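Local coordinates for protein 3,4-dihydroxy-2-butanone 4-phosphate synthase (Acinetobacter baumannii, PDB 6MNZ) that probably converts D-ribulose 5-phosphate into 3,4-dihydroxy-2-butanone 4-phosphate and formate, using magnesium or manganese, in riboflavin biosynthesis, at residues 248-253 / 340-345; 216-221 / 268-273; 70-75 / 85-90; 35-40 / 159-164. All blocks are in the same frame, centred on the assembly; numbering follows the deposited sequence.

Contact 1 of 4, residues 248-253 / 340-345; sequences TTVRVH and EKMKLL. With SO4 (sulfate ion), chain D.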
loop_
_atom_site.group_PDB
_atom_site.type_symbol
_atom_site.label_atom_id
_atom_site.label_comp_id
_atom_site.label_asym_id
_atom_site.label_seq_id
_atom_site.Cartn_x
_atom_site.Cartn_y
_atom_site.Cartn_z
ATOM N N THR A 248 -29.016 16.351 -15.132
ATOM C CA THR A 248 -27.601 16.064 -15.321
ATOM C C THR A 248 -27.423 14.578 -15.590
ATOM O O THR A 248 -28.033 13.742 -14.914
ATOM C CB THR A 248 -26.790 16.489 -14.095
ATOM O OG1 THR A 248 -27.075 17.860 -13.783
ATOM C CG2 THR A 248 -25.302 16.335 -14.355
ATOM N N THR A 249 -26.678 14.260 -16.646
ATOM C CA THR A 249 -26.302 12.883 -16.941
ATOM C C THR A 249 -25.095 12.494 -16.095
ATOM O O THR A 249 -24.071 13.187 -16.108
ATOM C CB THR A 249 -25.988 12.725 -18.427
ATOM O OG1 THR A 249 -27.076 13.237 -19.206
ATOM C CG2 THR A 249 -25.759 11.260 -18.776
ATOM N N VAL A 250 -25.241 11.437 -15.300
ATOM C CA VAL A 250 -24.382 11.199 -14.147
ATOM C C VAL A 250 -23.819 9.788 -14.233
ATOM O O VAL A 250 -24.521 8.849 -14.621
ATOM C CB VAL A 250 -25.142 11.401 -12.821
ATOM C CG1 VAL A 250 -24.261 11.022 -11.641
ATOM C CG2 VAL A 250 -25.613 12.837 -12.703
ATOM N N ARG A 251 -22.556 9.637 -13.836
ATOM C CA ARG A 251 -22.001 8.336 -13.481
ATOM C C ARG A 251 -21.110 8.497 -12.262
ATOM O O ARG A 251 -20.109 9.217 -12.315
ATOM C CB ARG A 251 -21.208 7.737 -14.644
ATOM C CG ARG A 251 -20.518 6.428 -14.300
ATOM C CD ARG A 251 -20.764 5.372 -15.364
ATOM N NE ARG A 251 -20.129 4.101 -15.027
ATOM C CZ ARG A 251 -20.750 3.070 -14.461
ATOM N NH1 ARG A 251 -22.062 3.097 -14.255
ATOM N NH2 ARG A 251 -20.070 1.967 -14.180
ATOM N N VAL A 252 -21.441 7.783 -11.191
ATOM C CA VAL A 252 -20.485 7.502 -10.126
ATOM C C VAL A 252 -19.640 6.296 -10.514
ATOM O O VAL A 252 -20.170 5.244 -10.891
ATOM C CB VAL A 252 -21.215 7.261 -8.795
ATOM C CG1 VAL A 252 -20.260 6.684 -7.760
ATOM C CG2 VAL A 252 -21.834 8.556 -8.298
ATOM N N HIS A 253 -18.320 6.429 -10.377
ATOM C CA HIS A 253 -17.368 5.571 -11.072
ATOM C C HIS A 253 -16.324 5.066 -10.087
ATOM O O HIS A 253 -15.587 5.864 -9.499
ATOM C CB HIS A 253 -16.692 6.318 -12.221
ATOM C CG HIS A 253 -16.168 5.416 -13.292
ATOM N ND1 HIS A 253 -16.976 4.508 -13.942
ATOM C CD2 HIS A 253 -14.900 5.107 -13.645
ATOM C CE1 HIS A 253 -16.233 3.728 -14.704
ATOM N NE2 HIS A 253 -14.977 4.113 -14.586
ATOM N N GLU A 340 -30.079 17.932 -9.045
ATOM C CA GLU A 340 -31.387 17.681 -8.452
ATOM C C GLU A 340 -32.200 16.624 -9.184
ATOM O O GLU A 340 -33.072 16.007 -8.560
ATOM C CB GLU A 340 -32.208 18.980 -8.392
ATOM C CG GLU A 340 -33.416 18.913 -7.464
ATOM C CD GLU A 340 -34.257 20.176 -7.499
ATOM O OE1 GLU A 340 -35.451 20.104 -7.142
ATOM O OE2 GLU A 340 -33.730 21.235 -7.902
ATOM N N LYS A 341 -31.931 16.372 -10.463
ATOM C CA LYS A 341 -32.631 15.343 -11.220
ATOM C C LYS A 341 -31.651 14.747 -12.218
ATOM O O LYS A 341 -31.000 15.486 -12.962
ATOM C CB LYS A 341 -33.847 15.922 -11.952
ATOM C CG LYS A 341 -34.985 16.361 -11.041
ATOM C CD LYS A 341 -36.140 16.947 -11.842
ATOM C CE LYS A 341 -37.170 17.608 -10.938
ATOM N NZ LYS A 341 -38.258 18.270 -11.712
ATOM N N MET A 342 -31.546 13.420 -12.230
ATOM C CA MET A 342 -30.398 12.739 -12.810
ATOM C C MET A 342 -30.852 11.831 -13.941
ATOM O O MET A 342 -31.896 11.179 -13.854
ATOM C CB MET A 342 -29.641 11.900 -11.774
ATOM C CG MET A 342 -28.647 12.685 -10.937
ATOM S SD MET A 342 -27.599 11.621 -9.925
ATOM C CE MET A 342 -28.779 10.925 -8.768
ATOM N N LYS A 343 -29.936 11.613 -14.880
ATOM C CA LYS A 343 -30.016 10.515 -15.840
ATOM C C LYS A 343 -28.800 9.621 -15.623
ATOM O O LYS A 343 -27.686 9.966 -16.029
ATOM C CB LYS A 343 -30.080 11.061 -17.263
ATOM C CG LYS A 343 -29.622 10.103 -18.347
ATOM C CD LYS A 343 -29.931 10.678 -19.723
ATOM C CE LYS A 343 -28.979 10.159 -20.787
ATOM N NZ LYS A 343 -29.250 10.779 -22.115
ATOM N N LEU A 344 -28.995 8.528 -14.890
ATOM C CA LEU A 344 -27.881 7.701 -14.445
ATOM C C LEU A 344 -27.426 6.783 -15.573
ATOM O O LEU A 344 -28.234 6.051 -16.155
ATOM C CB LEU A 344 -28.274 6.867 -13.228
ATOM C CG LEU A 344 -28.472 7.580 -11.890
ATOM C CD1 LEU A 344 -28.701 6.560 -10.780
ATOM C CD2 LEU A 344 -27.291 8.472 -11.554
ATOM N N LEU A 345 -26.111 6.702 -15.758
ATOM C CA LEU A 345 -25.506 5.737 -16.661
ATOM C C LEU A 345 -25.110 4.444 -15.955
ATOM O O LEU A 345 -24.280 3.691 -16.477
ATOM C CB LEU A 345 -24.283 6.358 -17.341
ATOM C CG LEU A 345 -24.514 7.734 -17.970
ATOM C CD1 LEU A 345 -23.317 8.140 -18.817
ATOM C CD2 LEU A 345 -25.790 7.743 -18.800
HETATM S S SO4 D . -22.555 -0.549 -14.080
HETATM O O1 SO4 D . -22.269 0.204 -12.863
HETATM O O2 SO4 D . -23.436 0.234 -14.942
HETATM O O3 SO4 D . -21.306 -0.832 -14.782
HETATM O O4 SO4 D . -23.213 -1.804 -13.727
#
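Two parallel neighbours in the mixed sheet of the GTP cyclohydrolase II-like half of the chain meet where Val250 packs on Met342 and Leu344. Lys343 ties the backbones in both directions: its N donates to Thr248 O (2.9 Å), and its O accepts from Val250 N (2.9 Å). Further on, Leu345 N meets Val250 O at 2.9 Å, almost in line with the carbonyl. On the Val250 face, chi1 of 175° sets CG1 anti to the backbone N and leaves CG2 beside it, where CG2 lies 3.5 Å from Met342 CG. Leu344 runs alongside Val250, its CD2 3.8 Å from Val250 CB, and Leu334 of helix 320-336 touches both Val250 and Met342. The other face holds Thr249, whose CG2 reaches Leu345 CD2 (3.5 Å) while its OG1 lies by the extended chain of Lys343. At the far end the guanidinium of Arg251 meets a sulfate ion, probably from the crystallisation liquor: O1 sits in the guanidinium plane, 3.2 Å from NH1 and 3.1 Å from NH2. Strand 248-253 lies between strands 290-292 and 342-344, which helix 320-336 joins in the manner of a beta-alpha-beta crossover.

Contact 2 of 4, residues 216-221 / 268-273; sequences TEYGSF and DGEPAW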
loop_
_atom_site.group_PDB
_atom_site.type_symbol
_atom_site.label_atom_id
_atom_site.label_comp_id
_atom_site.label_asym_id
_atom_site.label_seq_id
_atom_site.Cartn_x
_atom_site.Cartn_y
_atom_site.Cartn_z
ATOM N N THR A 216 -9.503 17.752 -22.855
ATOM C CA THR A 216 -9.544 16.315 -23.064
ATOM C C THR A 216 -9.888 16.015 -24.516
ATOM O O THR A 216 -10.504 16.828 -25.210
ATOM C CB THR A 216 -10.571 15.655 -22.137
ATOM O OG1 THR A 216 -10.435 16.191 -20.814
ATOM C CG2 THR A 216 -10.366 14.161 -22.093
ATOM N N GLU A 217 -9.632 14.767 -24.915
ATOM C CA GLU A 217 -10.051 14.305 -26.232
ATOM C C GLU A 217 -11.565 14.247 -26.380
ATOM O O GLU A 217 -12.060 14.198 -27.512
ATOM C CB GLU A 217 -9.452 12.926 -26.515
ATOM C CG GLU A 217 -7.947 12.857 -26.312
ATOM C CD GLU A 217 -7.265 11.878 -27.253
ATOM O OE1 GLU A 217 -7.922 11.384 -28.192
ATOM O OE2 GLU A 217 -6.070 11.588 -27.039
ATOM N N TYR A 218 -12.306 14.141 -25.274
ATOM C CA TYR A 218 -13.753 14.305 -25.336
ATOM C C TYR A 218 -14.158 15.772 -25.355
ATOM O O TYR A 218 -15.238 16.104 -25.855
ATOM C CB TYR A 218 -14.421 13.605 -24.153
ATOM C CG TYR A 218 -13.807 12.272 -23.793
ATOM C CD1 TYR A 218 -12.997 12.145 -22.674
ATOM C CD2 TYR A 218 -14.174 11.114 -24.464
ATOM C CE1 TYR A 218 -12.449 10.928 -22.324
ATOM C CE2 TYR A 218 -13.639 9.887 -24.117
ATOM C CZ TYR A 218 -12.795 9.798 -23.029
ATOM O OH TYR A 218 -12.210 8.597 -22.702
ATOM N N GLY A 219 -13.353 16.639 -24.773
ATOM C CA GLY A 219 -13.653 18.056 -24.750
ATOM C C GLY A 219 -13.024 18.709 -23.531
ATOM O O GLY A 219 -12.023 18.226 -23.003
ATOM N N SER A 220 -13.645 19.801 -23.098
ATOM C CA SER A 220 -13.202 20.546 -21.928
ATOM C C SER A 220 -14.097 20.219 -20.742
ATOM O O SER A 220 -15.325 20.205 -20.863
ATOM C CB SER A 220 -13.225 22.051 -22.201
ATOM O OG SER A 220 -12.408 22.378 -23.312
ATOM N N PHE A 221 -13.478 19.994 -19.588
ATOM C CA PHE A 221 -14.194 19.703 -18.357
ATOM C C PHE A 221 -13.775 20.690 -17.277
ATOM O O PHE A 221 -12.662 21.222 -17.293
ATOM C CB PHE A 221 -13.934 18.267 -17.886
ATOM C CG PHE A 221 -14.691 17.230 -18.661
ATOM C CD1 PHE A 221 -14.053 16.466 -19.623
ATOM C CD2 PHE A 221 -16.028 16.990 -18.398
ATOM C CE1 PHE A 221 -14.719 15.443 -20.267
ATOM C CE2 PHE A 221 -16.710 15.991 -19.067
ATOM C CZ PHE A 221 -16.050 15.206 -19.991
ATOM N N ASP A 268 -18.325 6.172 -21.093
ATOM C CA ASP A 268 -18.950 7.157 -20.220
ATOM C C ASP A 268 -18.390 8.560 -20.399
ATOM O O ASP A 268 -19.154 9.529 -20.331
ATOM C CB ASP A 268 -18.784 6.739 -18.755
ATOM C CG ASP A 268 -19.316 7.776 -17.787
ATOM O OD1 ASP A 268 -18.996 7.672 -16.586
ATOM O OD2 ASP A 268 -20.184 8.579 -18.187
ATOM N N GLY A 269 -17.113 8.684 -20.762
ATOM C CA GLY A 269 -16.579 9.985 -21.120
ATOM C C GLY A 269 -17.280 10.616 -22.306
ATOM O O GLY A 269 -17.427 11.840 -22.363
ATOM N N GLU A 270 -17.763 9.803 -23.242
ATOM C CA GLU A 270 -18.356 10.365 -24.449
ATOM C C GLU A 270 -19.785 10.825 -24.172
ATOM O O GLU A 270 -20.131 11.968 -24.488
ATOM C CB GLU A 270 -18.331 9.364 -25.607
ATOM C CG GLU A 270 -17.149 8.407 -25.610
ATOM C CD GLU A 270 -17.199 7.440 -26.777
ATOM O OE1 GLU A 270 -17.641 7.855 -27.870
ATOM O OE2 GLU A 270 -16.953 6.234 -26.560
ATOM N N PRO A 271 -20.611 10.022 -23.487
ATOM C CA PRO A 271 -21.971 10.486 -23.188
ATOM C C PRO A 271 -22.028 11.706 -22.279
ATOM O O PRO A 271 -23.116 12.065 -21.832
ATOM C CB PRO A 271 -22.613 9.265 -22.508
ATOM C CG PRO A 271 -21.884 8.100 -23.076
ATOM C CD PRO A 271 -20.460 8.578 -23.235
ATOM N N ALA A 272 -20.887 12.194 -21.807
ATOM C CA ALA A 272 -20.809 13.507 -21.179
ATOM C C ALA A 272 -20.664 14.654 -22.178
ATOM O O ALA A 272 -19.828 15.531 -21.922
ATOM C CB ALA A 272 -19.666 13.531 -20.166
ATOM N N TRP A 273 -21.058 14.438 -23.428
ATOM C CA TRP A 273 -21.264 15.532 -24.380
ATOM C C TRP A 273 -20.830 16.889 -23.830
ATOM O O TRP A 273 -19.917 17.524 -24.358
ATOM C CB TRP A 273 -22.730 15.604 -24.809
ATOM C CG TRP A 273 -23.691 15.607 -23.675
ATOM C CD1 TRP A 273 -24.316 14.521 -23.151
ATOM C CD2 TRP A 273 -24.351 16.750 -23.114
ATOM N NE1 TRP A 273 -25.153 14.905 -22.135
ATOM C CE2 TRP A 273 -25.213 16.272 -22.107
ATOM C CE3 TRP A 273 -24.197 18.131 -23.266
ATOM C CZ2 TRP A 273 -25.984 17.123 -21.318
ATOM C CZ3 TRP A 273 -24.956 18.975 -22.472
ATOM C CH2 TRP A 273 -25.844 18.467 -21.518
#
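Glu270 O accepts a hydrogen bond from Trp273 N at 2.8 Å, a bond within segment 268-273, whose Gly269, Glu270 and Ala272 meet the rings of Tyr218 and Phe221. No hydrogen bond joins the two segments; they meet through rings and backbone. Tyr218 lays one face on Gly269, with CA 4.1 Å from the ring centroid and only 7° off the normal, a CH-pi contact made easy by the missing side chain. Chi1 of -40° puts the tyrosine CG beside the backbone N, anti to the carbonyl carbon. Glu270 crosses the same ring at a slant, CG 4.1 Å from Tyr218 CE2, while its carboxylate goes to a salt bridge with Lys266. Phe221 works differently: Ala272 CB sits in the plane of its ring, at the edge, 4.0 Å from CZ. Leu261 of the second subunit also packs on Tyr218, which brings the dimer partner to this contact. The turn around Glu217 and Tyr218 links strands 206-215 and 220-228, and what results is the tip of a beta-hairpin packed against segment 268-273.

Contact 3 of 4, residues 70-75 / 85-90; sequences LPLMVD and FTLSIE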
loop_
_atom_site.group_PDB
_atom_site.type_symbol
_atom_site.label_atom_id
_atom_site.label_comp_id
_atom_site.label_asym_id
_atom_site.label_seq_id
_atom_site.Cartn_x
_atom_site.Cartn_y
_atom_site.Cartn_z
ATOM N N LEU A 70 -0.245 4.754 23.294
ATOM C CA LEU A 70 -0.677 3.358 23.232
ATOM C C LEU A 70 -0.720 2.904 21.779
ATOM O O LEU A 70 -1.683 3.218 21.058
ATOM C CB LEU A 70 -2.042 3.191 23.887
ATOM C CG LEU A 70 -2.601 1.771 23.957
ATOM C CD1 LEU A 70 -1.665 0.863 24.742
ATOM C CD2 LEU A 70 -3.989 1.786 24.575
ATOM N N PRO A 71 0.278 2.133 21.316
ATOM C CA PRO A 71 0.363 1.838 19.879
ATOM C C PRO A 71 -0.283 0.519 19.488
ATOM O O PRO A 71 -0.526 -0.339 20.344
ATOM C CB PRO A 71 1.874 1.817 19.623
ATOM C CG PRO A 71 2.453 1.315 20.915
ATOM C CD PRO A 71 1.509 1.736 22.028
ATOM N N LEU A 72 -0.312 0.256 18.184
ATOM C CA LEU A 72 -0.651 -1.070 17.690
ATOM C C LEU A 72 0.416 -2.078 18.095
ATOM O O LEU A 72 1.616 -1.814 17.983
ATOM C CB LEU A 72 -0.795 -1.054 16.169
ATOM C CG LEU A 72 -1.611 0.085 15.556
ATOM C CD1 LEU A 72 -1.451 0.091 14.043
ATOM C CD2 LEU A 72 -3.083 -0.022 15.943
ATOM N N MET A 73 -0.030 -3.261 18.526
ATOM C CA MET A 73 0.903 -4.263 19.028
ATOM C C MET A 73 1.620 -5.005 17.905
ATOM O O MET A 73 2.753 -5.453 18.100
ATOM C CB MET A 73 0.181 -5.258 19.940
ATOM C CG MET A 73 -0.997 -5.981 19.313
ATOM S SD MET A 73 -1.551 -7.363 20.339
ATOM C CE MET A 73 -0.227 -8.531 20.061
ATOM N N VAL A 74 0.995 -5.144 16.733
ATOM C CA VAL A 74 1.687 -5.586 15.526
ATOM C C VAL A 74 1.427 -4.584 14.410
ATOM O O VAL A 74 0.298 -4.112 14.237
ATOM C CB VAL A 74 1.234 -6.998 15.094
ATOM C CG1 VAL A 74 2.062 -7.485 13.911
ATOM C CG2 VAL A 74 1.327 -7.972 16.261
ATOM N N ASP A 75 2.477 -4.263 13.647
ATOM C CA ASP A 75 2.394 -3.254 12.592
ATOM C C ASP A 75 2.298 -3.862 11.195
ATOM O O ASP A 75 1.271 -3.717 10.526
ATOM C CB ASP A 75 3.609 -2.321 12.675
ATOM C CG ASP A 75 3.382 -1.006 11.962
ATOM O OD1 ASP A 75 3.372 -1.001 10.712
ATOM O OD2 ASP A 75 3.068 -0.012 12.648
ATOM N N PHE A 85 -7.130 -4.054 13.953
ATOM C CA PHE A 85 -6.169 -3.227 14.681
ATOM C C PHE A 85 -6.376 -3.446 16.177
ATOM O O PHE A 85 -6.975 -2.633 16.881
ATOM C CB PHE A 85 -6.324 -1.761 14.293
ATOM C CG PHE A 85 -6.602 -1.548 12.834
ATOM C CD1 PHE A 85 -5.682 -1.944 11.876
ATOM C CD2 PHE A 85 -7.751 -0.893 12.424
ATOM C CE1 PHE A 85 -5.904 -1.688 10.533
ATOM C CE2 PHE A 85 -7.981 -0.639 11.083
ATOM C CZ PHE A 85 -7.058 -1.041 10.137
ATOM N N THR A 86 -5.798 -4.534 16.677
ATOM C CA THR A 86 -5.607 -4.709 18.108
ATOM C C THR A 86 -4.431 -3.870 18.601
ATOM O O THR A 86 -3.605 -3.385 17.822
ATOM C CB THR A 86 -5.368 -6.181 18.454
ATOM O OG1 THR A 86 -4.453 -6.754 17.513
ATOM C CG2 THR A 86 -6.678 -6.961 18.431
ATOM N N LEU A 87 -4.427 -3.618 19.906
ATOM C CA LEU A 87 -3.400 -2.823 20.558
ATOM C C LEU A 87 -2.601 -3.685 21.525
ATOM O O LEU A 87 -3.009 -4.788 21.899
ATOM C CB LEU A 87 -4.026 -1.641 21.305
ATOM C CG LEU A 87 -4.015 -0.307 20.562
ATOM C CD1 LEU A 87 -4.559 -0.470 19.157
ATOM C CD2 LEU A 87 -4.815 0.730 21.330
ATOM N N SER A 88 -1.526 -3.097 22.047
ATOM C CA SER A 88 -0.979 -3.535 23.323
ATOM C C SER A 88 -2.072 -3.574 24.383
ATOM O O SER A 88 -2.973 -2.731 24.400
ATOM C CB SER A 88 0.150 -2.603 23.765
ATOM O OG SER A 88 1.311 -2.786 22.971
ATOM N N ILE A 89 -2.076 -4.654 25.165
ATOM C CA ILE A 89 -3.177 -4.912 26.080
ATOM C C ILE A 89 -3.160 -3.885 27.207
ATOM O O ILE A 89 -2.102 -3.384 27.612
ATOM C CB ILE A 89 -3.100 -6.343 26.641
ATOM C CG1 ILE A 89 -2.939 -7.371 25.521
ATOM C CG2 ILE A 89 -4.357 -6.664 27.418
ATOM C CD1 ILE A 89 -2.677 -8.790 26.027
ATOM N N GLU A 90 -4.332 -3.649 27.787
ATOM C CA GLU A 90 -4.575 -2.511 28.659
ATOM C C GLU A 90 -4.880 -3.010 30.064
ATOM O O GLU A 90 -5.581 -4.012 30.238
ATOM C CB GLU A 90 -5.738 -1.666 28.135
ATOM C CG GLU A 90 -5.444 -0.180 28.033
ATOM C CD GLU A 90 -4.143 0.121 27.304
ATOM O OE1 GLU A 90 -3.664 -0.761 26.560
ATOM O OE2 GLU A 90 -3.505 1.145 27.631
#
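Leu87 forms the apolar centre, with Leu70 and Leu72 coming at it obliquely and one methyl given to each. Its CD2 meets Leu70 CD2 at 3.5 Å, and its CD1 meets Leu72 CD2 at 3.6 Å. Leu72 CD2 also reaches Phe85 CB (4.0 Å), which carries the apolar patch on toward the start of the second segment. Pro129 of strand 127-131 packs on Leu87 as well, so the patch rests on an outermost strand of the sheet within this chain. Leu70 has CG anti to its backbone N (chi1 -177°), and its methyls face the carboxylate of Glu90, tip to tip; the spacing there is too close to be read literally at this resolution. Further out, Met73 touches the other backbone: CB is 3.5 Å from Ser88 N, and SD is 3.3 Å from Leu87 O. The polar edge is thin. Ser88 N gives Pro71 O a weak hydrogen bond, 3.4 Å long though fairly straight at 167°. At the Phe85 end, Leu72 packs on Gln76 of the second subunit, and Phe85 touches Arg140, predicted to bind D-ribulose 5-phosphate. Apart from Glu90, which opens strand 90-91, both segments belong to the irregular loop that follows helix 62-68, whose two arms pack through leucines beside the probable substrate site of a DHBP synthase domain.

Contact 4 of 4, residues 35-40 / 159-164; sequences IAATHV and ASVICE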
loop_
_atom_site.group_PDB
_atom_site.type_symbol
_atom_site.label_atom_id
_atom_site.label_comp_id
_atom_site.label_asym_id
_atom_site.label_seq_id
_atom_site.Cartn_x
_atom_site.Cartn_y
_atom_site.Cartn_z
ATOM N N ILE A 35 -21.488 -1.044 23.860
ATOM C CA ILE A 35 -21.898 -0.102 24.893
ATOM C C ILE A 35 -20.882 1.029 24.944
ATOM O O ILE A 35 -19.692 0.833 24.683
ATOM C CB ILE A 35 -22.028 -0.789 26.270
ATOM C CG1 ILE A 35 -22.500 0.211 27.327
ATOM C CG2 ILE A 35 -20.702 -1.422 26.682
ATOM C CD1 ILE A 35 -22.855 -0.434 28.652
ATOM N N ALA A 36 -21.357 2.220 25.300
ATOM C CA ALA A 36 -20.464 3.355 25.479
ATOM C C ALA A 36 -19.468 3.061 26.592
ATOM O O ALA A 36 -19.860 2.813 27.737
ATOM C CB ALA A 36 -21.262 4.618 25.798
ATOM N N ALA A 37 -18.178 3.074 26.249
ATOM C CA ALA A 37 -17.141 2.794 27.234
ATOM C C ALA A 37 -17.269 3.692 28.454
ATOM O O ALA A 37 -17.008 3.252 29.579
ATOM C CB ALA A 37 -15.761 2.961 26.597
ATOM N N THR A 38 -17.807 4.900 28.274
ATOM C CA THR A 38 -17.939 5.824 29.393
ATOM C C THR A 38 -19.006 5.366 30.380
ATOM O O THR A 38 -18.940 5.717 31.564
ATOM C CB THR A 38 -18.263 7.224 28.874
ATOM O OG1 THR A 38 -17.340 7.574 27.835
ATOM C CG2 THR A 38 -18.175 8.248 29.995
ATOM N N HIS A 39 -20.021 4.643 29.911
ATOM C CA HIS A 39 -21.101 4.175 30.767
ATOM C C HIS A 39 -20.955 2.708 31.154
ATOM O O HIS A 39 -21.880 2.141 31.745
ATOM C CB HIS A 39 -22.451 4.391 30.081
ATOM C CG HIS A 39 -22.828 5.830 29.929
ATOM N ND1 HIS A 39 -23.186 6.624 30.997
ATOM C CD2 HIS A 39 -22.922 6.615 28.829
ATOM C CE1 HIS A 39 -23.437 7.848 30.568
ATOM N NE2 HIS A 39 -23.289 7.868 29.256
ATOM N N VAL A 40 -19.807 2.089 30.868
ATOM C CA VAL A 40 -19.656 0.659 31.114
ATOM C C VAL A 40 -19.500 0.409 32.608
ATOM O O VAL A 40 -18.753 1.112 33.302
ATOM C CB VAL A 40 -18.462 0.096 30.326
ATOM C CG1 VAL A 40 -17.147 0.497 30.975
ATOM C CG2 VAL A 40 -18.570 -1.421 30.220
ATOM N N ALA A 159 -15.784 6.169 22.359
ATOM C CA ALA A 159 -15.243 4.956 22.958
ATOM C C ALA A 159 -16.389 4.018 23.297
ATOM O O ALA A 159 -17.342 4.418 23.971
ATOM C CB ALA A 159 -14.429 5.275 24.217
ATOM N N SER A 160 -16.254 2.757 22.898
ATOM C CA SER A 160 -17.268 1.748 23.161
ATOM C C SER A 160 -16.585 0.455 23.576
ATOM O O SER A 160 -15.421 0.209 23.249
ATOM C CB SER A 160 -18.150 1.497 21.935
ATOM O OG SER A 160 -17.457 0.711 20.984
ATOM N N VAL A 161 -17.347 -0.399 24.253
ATOM C CA VAL A 161 -16.911 -1.745 24.605
ATOM C C VAL A 161 -17.733 -2.734 23.794
ATOM O O VAL A 161 -18.964 -2.628 23.740
ATOM C CB VAL A 161 -17.064 -2.010 26.112
ATOM C CG1 VAL A 161 -16.556 -3.400 26.462
ATOM C CG2 VAL A 161 -16.327 -0.945 26.919
ATOM N N ILE A 162 -17.051 -3.644 23.100
ATOM C CA ILE A 162 -17.708 -4.536 22.154
ATOM C C ILE A 162 -17.239 -5.964 22.390
ATOM O O ILE A 162 -16.106 -6.207 22.817
ATOM C CB ILE A 162 -17.452 -4.110 20.691
ATOM C CG1 ILE A 162 -15.987 -4.331 20.304
ATOM C CG2 ILE A 162 -17.836 -2.651 20.495
ATOM C CD1 ILE A 162 -15.674 -3.949 18.872
ATOM N N CYS A 163 -18.130 -6.913 22.110
ATOM C CA CYS A 163 -17.887 -8.324 22.386
ATOM C C CYS A 163 -18.658 -9.151 21.369
ATOM O O CYS A 163 -19.872 -8.975 21.225
ATOM C CB CYS A 163 -18.314 -8.684 23.814
ATOM S SG CYS A 163 -17.783 -10.314 24.399
ATOM N N GLU A 164 -17.983 -10.122 20.759
ATOM C CA GLU A 164 -18.630 -10.976 19.772
ATOM C C GLU A 164 -19.689 -11.852 20.432
ATOM O O GLU A 164 -19.490 -12.376 21.531
ATOM C CB GLU A 164 -17.597 -11.854 19.068
ATOM C CG GLU A 164 -16.558 -11.088 18.272
ATOM C CD GLU A 164 -15.322 -10.762 19.086
ATOM O OE1 GLU A 164 -15.463 -10.547 20.308
ATOM O OE2 GLU A 164 -14.205 -10.955 18.559
#
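Ile35 and Val161 stand side by side and point the same way, with Ile35 CG2 3.7 Å from Val161 CB. In Ile35, chi1 of -178° sends CG1 anti to the backbone N, and that leaves CG2 as the branch turned to the valine. Val161 meets the rest of the first segment with CG2, which is placed beside its own backbone N and lies 3.8 Å from Ala37 CA. Val40 meets the same methyl at about a right angle, its CG2 4.0 Å from Val161 CG2. Ala37 and Ala159 touch by their methyls, CB to CB 3.6 Å. Behind these side chains runs an antiparallel pairing of two inner strands, 31-36 and 160-164, in the mixed sheet of the DHBP synthase domain. Ile35 and Val161 are a hydrogen-bonded pair, with Val161 N 2.7 Å from Ile35 O and Ile35 N 3.0 Å from Val161 O. After Ala36 the chain enters a 3-10 turn (37-39), yet Ala37 N still donates to Ala159 O (2.8 Å), from 43° above the carbonyl plane. Helix 42-52 covers Val40 and Val161, while Val112 of helix 101-112 touches both alanines. The Ser160 side chain diverges from Ala36, and its OG is hydrogen-bonded to Thr59 OG1 of the strand on the other side. Four residues along the same strand comes Glu164, predicted to be essential for catalysis.

How the contacts relate
From the N terminus, strand 31-36 leads into contact 4, which waits for residues 159-164 to close a loop of 118 residues. Contact 3 is nested inside that loop and closes a much shorter one; the two do not touch, their centres about 18 Å apart. Contact 4 joins inner strands of the first sheet, whereas contact 3 folds a loop against that sheet's strand 127-131. Both are complete before the GTP cyclohydrolase II-like part begins. There, contacts 2 and 1 cross: 216-221 and 248-253 open in turn, then 268-273 and 340-345 close them. These two touch, Asp268 lying against Arg251 and Leu345, so segment 268-273 bridges the hairpin end of the second sheet and its parallel strands 248-253 and 342-344.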